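Local coordinates for teichoic acid biosynthesis protein F (Staphylococcus epidermidis, PDB 3L7I) that is a teichoic acid biosynthesis protein whose modelled part has a glycosyltransferase-like GT-B type fold, at residues Ala425-Lys433 with Asn471-Asp480. Residues are numbered along the deposited sequence; the frame is centred on the assembly and turned at random.
Sequences ARTPLYLNK and NFNRETSRWD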
# COMPACT_ATOMS: atom_id res chain seq x y z
N ALA A 425 -23.44 -22.12 -23.53
CA ALA A 425 -22.91 -20.86 -24.05
C ALA A 425 -21.62 -20.58 -23.33
O ALA A 425 -21.30 -21.26 -22.36
CB ALA A 425 -23.88 -19.74 -23.85
N ARG A 426 -20.87 -19.61 -23.82
CA ARG A 426 -19.57 -19.30 -23.23
C ARG A 426 -19.78 -18.92 -21.79
O ARG A 426 -20.70 -18.16 -21.51
CB ARG A 426 -18.91 -18.16 -23.98
CG ARG A 426 -18.55 -18.53 -25.37
CD ARG A 426 -18.25 -17.31 -26.15
NE ARG A 426 -17.07 -16.69 -25.61
CZ ARG A 426 -16.58 -15.54 -26.03
NH1 ARG A 426 -17.21 -14.91 -27.00
NH2 ARG A 426 -15.48 -15.04 -25.46
N THR A 427 -18.96 -19.44 -20.88
CA THR A 427 -19.02 -18.95 -19.50
C THR A 427 -17.81 -18.07 -19.24
O THR A 427 -16.75 -18.29 -19.81
CB THR A 427 -19.22 -20.08 -18.42
OG1 THR A 427 -17.98 -20.74 -18.16
CG2 THR A 427 -20.28 -21.12 -18.82
N PRO A 428 -17.97 -17.04 -18.39
CA PRO A 428 -16.98 -15.97 -18.18
C PRO A 428 -15.56 -16.47 -17.89
O PRO A 428 -15.37 -17.50 -17.25
CB PRO A 428 -17.53 -15.20 -16.97
CG PRO A 428 -18.97 -15.52 -16.91
CD PRO A 428 -19.15 -16.90 -17.51
N LEU A 429 -14.57 -15.72 -18.35
CA LEU A 429 -13.18 -16.08 -18.10
C LEU A 429 -12.70 -15.82 -16.65
O LEU A 429 -11.74 -16.45 -16.19
CB LEU A 429 -12.27 -15.39 -19.10
CG LEU A 429 -12.43 -15.96 -20.50
CD1 LEU A 429 -11.54 -15.20 -21.46
CD2 LEU A 429 -12.10 -17.44 -20.52
N TYR A 430 -13.34 -14.92 -15.91
CA TYR A 430 -12.95 -14.75 -14.52
C TYR A 430 -13.32 -15.97 -13.66
O TYR A 430 -12.84 -16.09 -12.54
CB TYR A 430 -13.48 -13.44 -13.91
CG TYR A 430 -14.96 -13.21 -14.12
CD1 TYR A 430 -15.90 -13.84 -13.32
CD2 TYR A 430 -15.41 -12.37 -15.14
CE1 TYR A 430 -17.26 -13.63 -13.52
CE2 TYR A 430 -16.76 -12.16 -15.35
CZ TYR A 430 -17.68 -12.79 -14.55
OH TYR A 430 -19.04 -12.60 -14.76
N LEU A 431 -14.16 -16.87 -14.17
CA LEU A 431 -14.37 -18.14 -13.47
C LEU A 431 -13.18 -19.07 -13.73
O LEU A 431 -12.60 -19.06 -14.81
CB LEU A 431 -15.69 -18.78 -13.89
CG LEU A 431 -16.87 -18.12 -13.19
CD1 LEU A 431 -18.21 -18.75 -13.53
CD2 LEU A 431 -16.63 -18.18 -11.70
N ASN A 432 -12.81 -19.86 -12.72
CA ASN A 432 -11.60 -20.67 -12.81
C ASN A 432 -11.85 -22.15 -13.05
O ASN A 432 -12.20 -22.87 -12.12
CB ASN A 432 -10.79 -20.55 -11.52
CG ASN A 432 -10.16 -19.20 -11.35
OD1 ASN A 432 -9.62 -18.61 -12.32
ND2 ASN A 432 -10.22 -18.67 -10.13
N LYS A 433 -11.64 -22.61 -14.27
CA LYS A 433 -11.87 -24.03 -14.55
C LYS A 433 -10.63 -24.85 -14.25
O LYS A 433 -9.68 -24.89 -15.04
CB LYS A 433 -12.33 -24.28 -15.98
CG LYS A 433 -13.25 -25.47 -16.03
CD LYS A 433 -12.75 -26.50 -17.02
CE LYS A 433 -11.36 -27.03 -16.69
NZ LYS A 433 -11.26 -28.48 -17.00
N ASN A 471 -9.76 -14.25 -27.03
CA ASN A 471 -10.59 -14.53 -25.87
C ASN A 471 -11.49 -15.72 -26.08
O ASN A 471 -11.76 -16.47 -25.15
CB ASN A 471 -11.44 -13.32 -25.50
CG ASN A 471 -10.63 -12.25 -24.80
OD1 ASN A 471 -9.61 -12.54 -24.17
ND2 ASN A 471 -11.08 -11.00 -24.91
N PHE A 472 -11.98 -15.88 -27.31
CA PHE A 472 -12.87 -16.97 -27.61
C PHE A 472 -12.02 -18.23 -27.52
O PHE A 472 -12.48 -19.29 -27.08
CB PHE A 472 -13.44 -16.81 -29.01
CG PHE A 472 -14.80 -17.41 -29.18
CD1 PHE A 472 -15.04 -18.74 -28.87
CD2 PHE A 472 -15.84 -16.65 -29.67
CE1 PHE A 472 -16.29 -19.28 -29.02
CE2 PHE A 472 -17.10 -17.20 -29.83
CZ PHE A 472 -17.32 -18.51 -29.51
N ASN A 473 -10.77 -18.12 -27.92
CA ASN A 473 -9.90 -19.26 -27.93
C ASN A 473 -9.63 -19.70 -26.51
O ASN A 473 -9.54 -20.89 -26.24
CB ASN A 473 -8.59 -18.92 -28.67
CG ASN A 473 -7.67 -20.12 -28.80
OD1 ASN A 473 -8.03 -21.24 -28.42
ND2 ASN A 473 -6.47 -19.90 -29.34
N ARG A 474 -9.51 -18.72 -25.61
CA ARG A 474 -9.31 -18.98 -24.20
C ARG A 474 -10.45 -19.81 -23.61
O ARG A 474 -10.22 -20.74 -22.82
CB ARG A 474 -9.19 -17.67 -23.42
CG ARG A 474 -7.79 -17.11 -23.29
CD ARG A 474 -7.76 -15.71 -22.63
NE ARG A 474 -6.66 -14.89 -23.15
CZ ARG A 474 -5.92 -14.04 -22.43
NH1 ARG A 474 -6.15 -13.90 -21.12
NH2 ARG A 474 -4.93 -13.35 -23.00
N GLU A 475 -11.69 -19.47 -23.97
CA GLU A 475 -12.87 -20.13 -23.44
C GLU A 475 -12.98 -21.55 -23.96
O GLU A 475 -13.23 -22.47 -23.17
CB GLU A 475 -14.14 -19.34 -23.78
CG GLU A 475 -15.47 -20.12 -23.71
CD GLU A 475 -15.83 -20.62 -22.31
OE1 GLU A 475 -14.99 -20.45 -21.40
OE2 GLU A 475 -16.93 -21.20 -22.13
N THR A 476 -12.79 -21.76 -25.26
CA THR A 476 -12.99 -23.11 -25.76
C THR A 476 -11.88 -24.03 -25.25
O THR A 476 -12.09 -25.24 -25.09
CB THR A 476 -13.07 -23.18 -27.29
OG1 THR A 476 -11.75 -23.04 -27.85
CG2 THR A 476 -13.98 -22.11 -27.82
N SER A 477 -10.71 -23.47 -24.98
CA SER A 477 -9.63 -24.30 -24.49
C SER A 477 -9.99 -24.96 -23.16
O SER A 477 -9.35 -25.92 -22.75
CB SER A 477 -8.33 -23.50 -24.34
OG SER A 477 -8.23 -22.88 -23.05
N ARG A 478 -11.00 -24.44 -22.49
CA ARG A 478 -11.39 -24.95 -21.18
C ARG A 478 -12.51 -26.00 -21.28
O ARG A 478 -12.82 -26.68 -20.30
CB ARG A 478 -11.87 -23.80 -20.27
CG ARG A 478 -10.96 -22.58 -20.22
CD ARG A 478 -11.43 -21.59 -19.18
NE ARG A 478 -12.78 -21.08 -19.44
CZ ARG A 478 -13.50 -20.39 -18.55
NH1 ARG A 478 -14.72 -19.97 -18.84
NH2 ARG A 478 -12.98 -20.13 -17.35
N TRP A 479 -13.14 -26.10 -22.45
CA TRP A 479 -14.20 -27.07 -22.67
C TRP A 479 -13.60 -28.46 -22.72
O TRP A 479 -12.85 -28.78 -23.64
CB TRP A 479 -14.94 -26.82 -23.98
CG TRP A 479 -15.66 -25.51 -24.10
CD1 TRP A 479 -15.92 -24.59 -23.11
CD2 TRP A 479 -16.24 -25.00 -25.29
NE1 TRP A 479 -16.61 -23.52 -23.64
CE2 TRP A 479 -16.82 -23.75 -24.97
CE3 TRP A 479 -16.33 -25.48 -26.59
CZ2 TRP A 479 -17.47 -22.99 -25.91
CZ3 TRP A 479 -16.97 -24.71 -27.52
CH2 TRP A 479 -17.53 -23.48 -27.18
N ASP A 480 -13.96 -29.29 -21.75
CA ASP A 480 -13.43 -30.64 -21.69
C ASP A 480 -14.23 -31.53 -22.64
O ASP A 480 -13.67 -32.41 -23.29
CB ASP A 480 -13.53 -31.16 -20.25
CG ASP A 480 -12.66 -30.36 -19.27
OD1 ASP A 480 -11.47 -30.12 -19.55
OD2 ASP A 480 -13.20 -29.96 -18.21
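The guanidinium of Arg426 lies flat over one face of the Phe472 ring, a cation-pi stack with the planes 27° apart. Arg426 CZ sits 4.1 Å from the centre of the Phe472 ring. Arg426 CD rests on the same ring, a CH-pi contact offset toward its rim. The chain of Arg426 bends at chi3 (66°), which turns the guanidinium back over the Phe472 ring beside CD. Glu475 CG approaches the edge of this guanidinium. The second flat group is the guanidinium of Arg478. Leu429 CD2 covers the centre of one face, and the carbonyl oxygens of Thr427, Pro428 and Leu431 line its edge. Arg478 NH1 bonds to Pro428 O at 3.0 Å, coming from above the carbonyl plane. Arg478 NH2 reaches Leu431 O in a weak bond. Arg478 NH1 forms a salt bridge to Glu475 OE1 at 2.6 Å, with OE1 in the guanidinium plane, which helps to fix the rotation of the group. The buried carboxylate of Glu475 also receives Thr427 N on OE2, at 3.0 Å, with a nearly straight N-H...O angle of 162°. Trp479 NE1 meets OE2 from the opposite face, and Tyr439 OH is another partner. These contacts would probably favour the charged form of Glu475. At the far end, Lys433 NZ bridges to Asp480 OD2 at 2.7 Å, on its syn lone pair. Asp480 OD2 also bonds Tyr439 N, which ties the bridge to strand 438-441. The contact thus fastens the loop after strand 418-423 to helix 465-476 and the turn that follows it, in a Rossmann-like parallel-sheet domain, as in GT-B folds.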